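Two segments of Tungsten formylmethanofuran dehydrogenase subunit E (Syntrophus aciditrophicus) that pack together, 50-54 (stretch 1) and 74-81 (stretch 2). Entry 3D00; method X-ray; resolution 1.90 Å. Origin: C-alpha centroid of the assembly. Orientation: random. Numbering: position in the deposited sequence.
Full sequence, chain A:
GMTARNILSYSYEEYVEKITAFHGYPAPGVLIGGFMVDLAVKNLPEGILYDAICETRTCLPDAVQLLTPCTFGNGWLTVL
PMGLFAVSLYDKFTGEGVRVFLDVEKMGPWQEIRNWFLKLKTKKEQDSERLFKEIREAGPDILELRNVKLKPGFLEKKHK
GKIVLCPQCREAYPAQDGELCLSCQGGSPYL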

# COMPACT_ATOMS: atom_id res chain seq x y z
N TYR A 50 -7.42 -14.22 6.76
CA TYR A 50 -7.61 -12.96 7.43
C TYR A 50 -7.33 -11.80 6.50
O TYR A 50 -6.47 -11.88 5.63
CB TYR A 50 -6.75 -12.93 8.72
CG TYR A 50 -5.23 -13.03 8.56
CD1 TYR A 50 -4.49 -11.93 8.22
CD2 TYR A 50 -4.55 -14.22 8.79
CE1 TYR A 50 -3.13 -11.99 8.07
CE2 TYR A 50 -3.17 -14.29 8.67
CZ TYR A 50 -2.48 -13.15 8.30
OH TYR A 50 -1.11 -13.13 8.16
N ASP A 51 -8.07 -10.71 6.69
CA ASP A 51 -7.69 -9.43 6.14
C ASP A 51 -6.98 -8.54 7.17
O ASP A 51 -6.94 -8.85 8.34
CB ASP A 51 -8.93 -8.72 5.53
CG ASP A 51 -9.29 -9.24 4.11
OD1 ASP A 51 -8.71 -10.24 3.64
OD2 ASP A 51 -10.17 -8.62 3.46
N ALA A 52 -6.40 -7.43 6.74
CA ALA A 52 -5.67 -6.56 7.68
C ALA A 52 -6.15 -5.11 7.57
O ALA A 52 -6.58 -4.69 6.53
CB ALA A 52 -4.19 -6.67 7.41
N ILE A 53 -6.09 -4.37 8.67
CA ILE A 53 -6.33 -2.92 8.68
C ILE A 53 -5.20 -2.24 9.43
O ILE A 53 -4.89 -2.64 10.56
CB ILE A 53 -7.65 -2.53 9.41
CG1 ILE A 53 -8.87 -2.78 8.55
CG2 ILE A 53 -7.68 -1.04 9.75
CD1 ILE A 53 -9.94 -3.32 9.36
N CYS A 54 -4.54 -1.26 8.80
CA CYS A 54 -3.61 -0.36 9.50
C CYS A 54 -4.26 0.98 9.70
O CYS A 54 -4.86 1.47 8.77
CB CYS A 54 -2.35 -0.11 8.69
SG CYS A 54 -1.36 -1.54 8.58
N ASN A 74 -3.91 -6.08 -3.47
CA ASN A 74 -4.93 -7.18 -3.55
C ASN A 74 -6.17 -6.90 -2.72
O ASN A 74 -7.16 -7.66 -2.71
CB ASN A 74 -4.34 -8.57 -3.23
CG ASN A 74 -3.88 -8.72 -1.81
OD1 ASN A 74 -4.23 -7.95 -0.93
ND2 ASN A 74 -3.06 -9.73 -1.59
N GLY A 75 -6.11 -5.77 -2.04
CA GLY A 75 -7.21 -5.24 -1.29
C GLY A 75 -7.43 -5.91 0.04
O GLY A 75 -8.37 -5.56 0.73
N TRP A 76 -6.59 -6.87 0.40
CA TRP A 76 -6.77 -7.55 1.69
C TRP A 76 -6.23 -6.68 2.81
O TRP A 76 -6.66 -6.81 3.94
CB TRP A 76 -6.16 -8.95 1.70
CG TRP A 76 -6.73 -9.88 0.61
CD1 TRP A 76 -7.89 -9.72 -0.10
CD2 TRP A 76 -6.15 -11.10 0.15
NE1 TRP A 76 -8.06 -10.76 -0.98
CE2 TRP A 76 -7.00 -11.62 -0.86
CE3 TRP A 76 -4.99 -11.81 0.49
CZ2 TRP A 76 -6.73 -12.81 -1.54
CZ3 TRP A 76 -4.71 -13.00 -0.19
CH2 TRP A 76 -5.58 -13.49 -1.19
N LEU A 77 -5.31 -5.75 2.48
CA LEU A 77 -4.93 -4.67 3.39
C LEU A 77 -5.67 -3.38 3.08
O LEU A 77 -5.60 -2.88 1.92
CB LEU A 77 -3.45 -4.38 3.29
CG LEU A 77 -2.83 -3.24 4.13
CD1 LEU A 77 -3.08 -3.36 5.64
CD2 LEU A 77 -1.35 -3.07 3.84
N THR A 78 -6.34 -2.86 4.10
CA THR A 78 -6.93 -1.53 4.11
C THR A 78 -6.10 -0.64 5.05
O THR A 78 -5.71 -1.05 6.12
CB THR A 78 -8.43 -1.63 4.57
OG1 THR A 78 -9.17 -2.28 3.53
CG2 THR A 78 -9.11 -0.27 4.81
N VAL A 79 -5.85 0.59 4.62
CA VAL A 79 -5.19 1.57 5.42
C VAL A 79 -6.21 2.69 5.68
O VAL A 79 -6.79 3.26 4.75
CB VAL A 79 -3.95 2.10 4.71
CG1 VAL A 79 -3.37 3.24 5.49
CG2 VAL A 79 -2.91 0.91 4.52
N LEU A 80 -6.52 2.89 6.95
CA LEU A 80 -7.33 4.03 7.38
C LEU A 80 -6.34 5.00 7.95
O LEU A 80 -5.74 4.75 8.98
CB LEU A 80 -8.33 3.58 8.43
CG LEU A 80 -9.25 2.46 7.96
CD1 LEU A 80 -10.03 1.95 9.15
CD2 LEU A 80 -10.24 2.93 6.87
N PRO A 81 -6.09 6.12 7.26
CA PRO A 81 -5.10 7.07 7.75
C PRO A 81 -5.58 7.90 8.95
O PRO A 81 -5.93 9.08 8.80
CB PRO A 81 -4.82 7.93 6.53
CG PRO A 81 -6.14 7.97 5.84
CD PRO A 81 -6.68 6.57 5.98
O HOH W 1 -9.00 -4.79 5.19

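A single carbonyl does unusually varied work in this contact: the oxygen of Ala-52 accepts a hydrogen bond from the backbone of the neighbouring strand, a second from a water, and a CA-H...O contact besides. Thr-78 N lies 3.1 Å from Ala-52 O with an N-H...O angle of 175°; water 1 donates to Ala-52 O at 2.8 Å and also hydrogen-bonds Thr-78 OG1 at 3.0 Å, so it links the carbonyl of one strand to the side chain of the other. The CA-H...O contact comes from Leu-77 CA, 3.5 Å from Ala-52 O.

The surrounding architecture is a parallel pairing. The axes of strands 50-54 and 77-79 approach to 4.7 Å, and their N-to-C directions differ by 17°. The register is uniform: CA atoms of Ala-52 and Leu-77 are 4.7 Å apart, and those of Ile-53 and Thr-78, like those of Cys-54 and Val-79, 4.8 Å.

Four backbone hydrogen bonds fix this register, and they follow the parallel pattern in which one residue reaches two partners spaced two positions apart. Ala-52 N donates to Trp-76 O (2.9 Å, 176°), while its carbonyl receives Thr-78 N. Cys-54 repeats the arrangement: its N donates to Thr-78 O (2.9 Å, 157°), and its O accepts from Leu-80 N (2.8 Å, 154°), extending the ladder one residue beyond the second strand. Between these bonds, CA-H...O contacts supplement the pairing, with Ile-53 CA 3.2 Å from Thr-78 O and Val-79 CA 3.4 Å from Cys-54 O.

Side chains separate by face. Ala-52, Cys-54, Leu-77 and Val-79 share one, where Leu-77, with chi1 t and chi2 p, brings its CD1 within 3.9 Å of both Ala-52 CB and Cys-54 SG. One methyl thus touches two alternate residues of the partner strand. Cys-54 CB also lies 4.3 Å from Val-79 CG2; Cys-54 has the largest area covered by the opposing stretch, 77 Å². Ile-53 and Thr-78 occupy the other face, their closest side-chain atoms, CG1 and CB respectively, 4.2 Å apart. Ile-53 CG2 additionally meets Leu-80 CD1 at 3.9 Å, an apolar contact past the last bridge.

Before the second strand, Asn-74 OD1 accepts a hydrogen bond from Trp-76 N (2.9 Å, 163°), bracing the turn. Gly-75 between them has phi 78°, a positive value that favours glycine. Asp-51 OD1 approaches Trp-76 CB to 3.5 Å and is hydrogen-bonded elsewhere in the structure. Altogether, the contact buries 427 Å², summed over both sides.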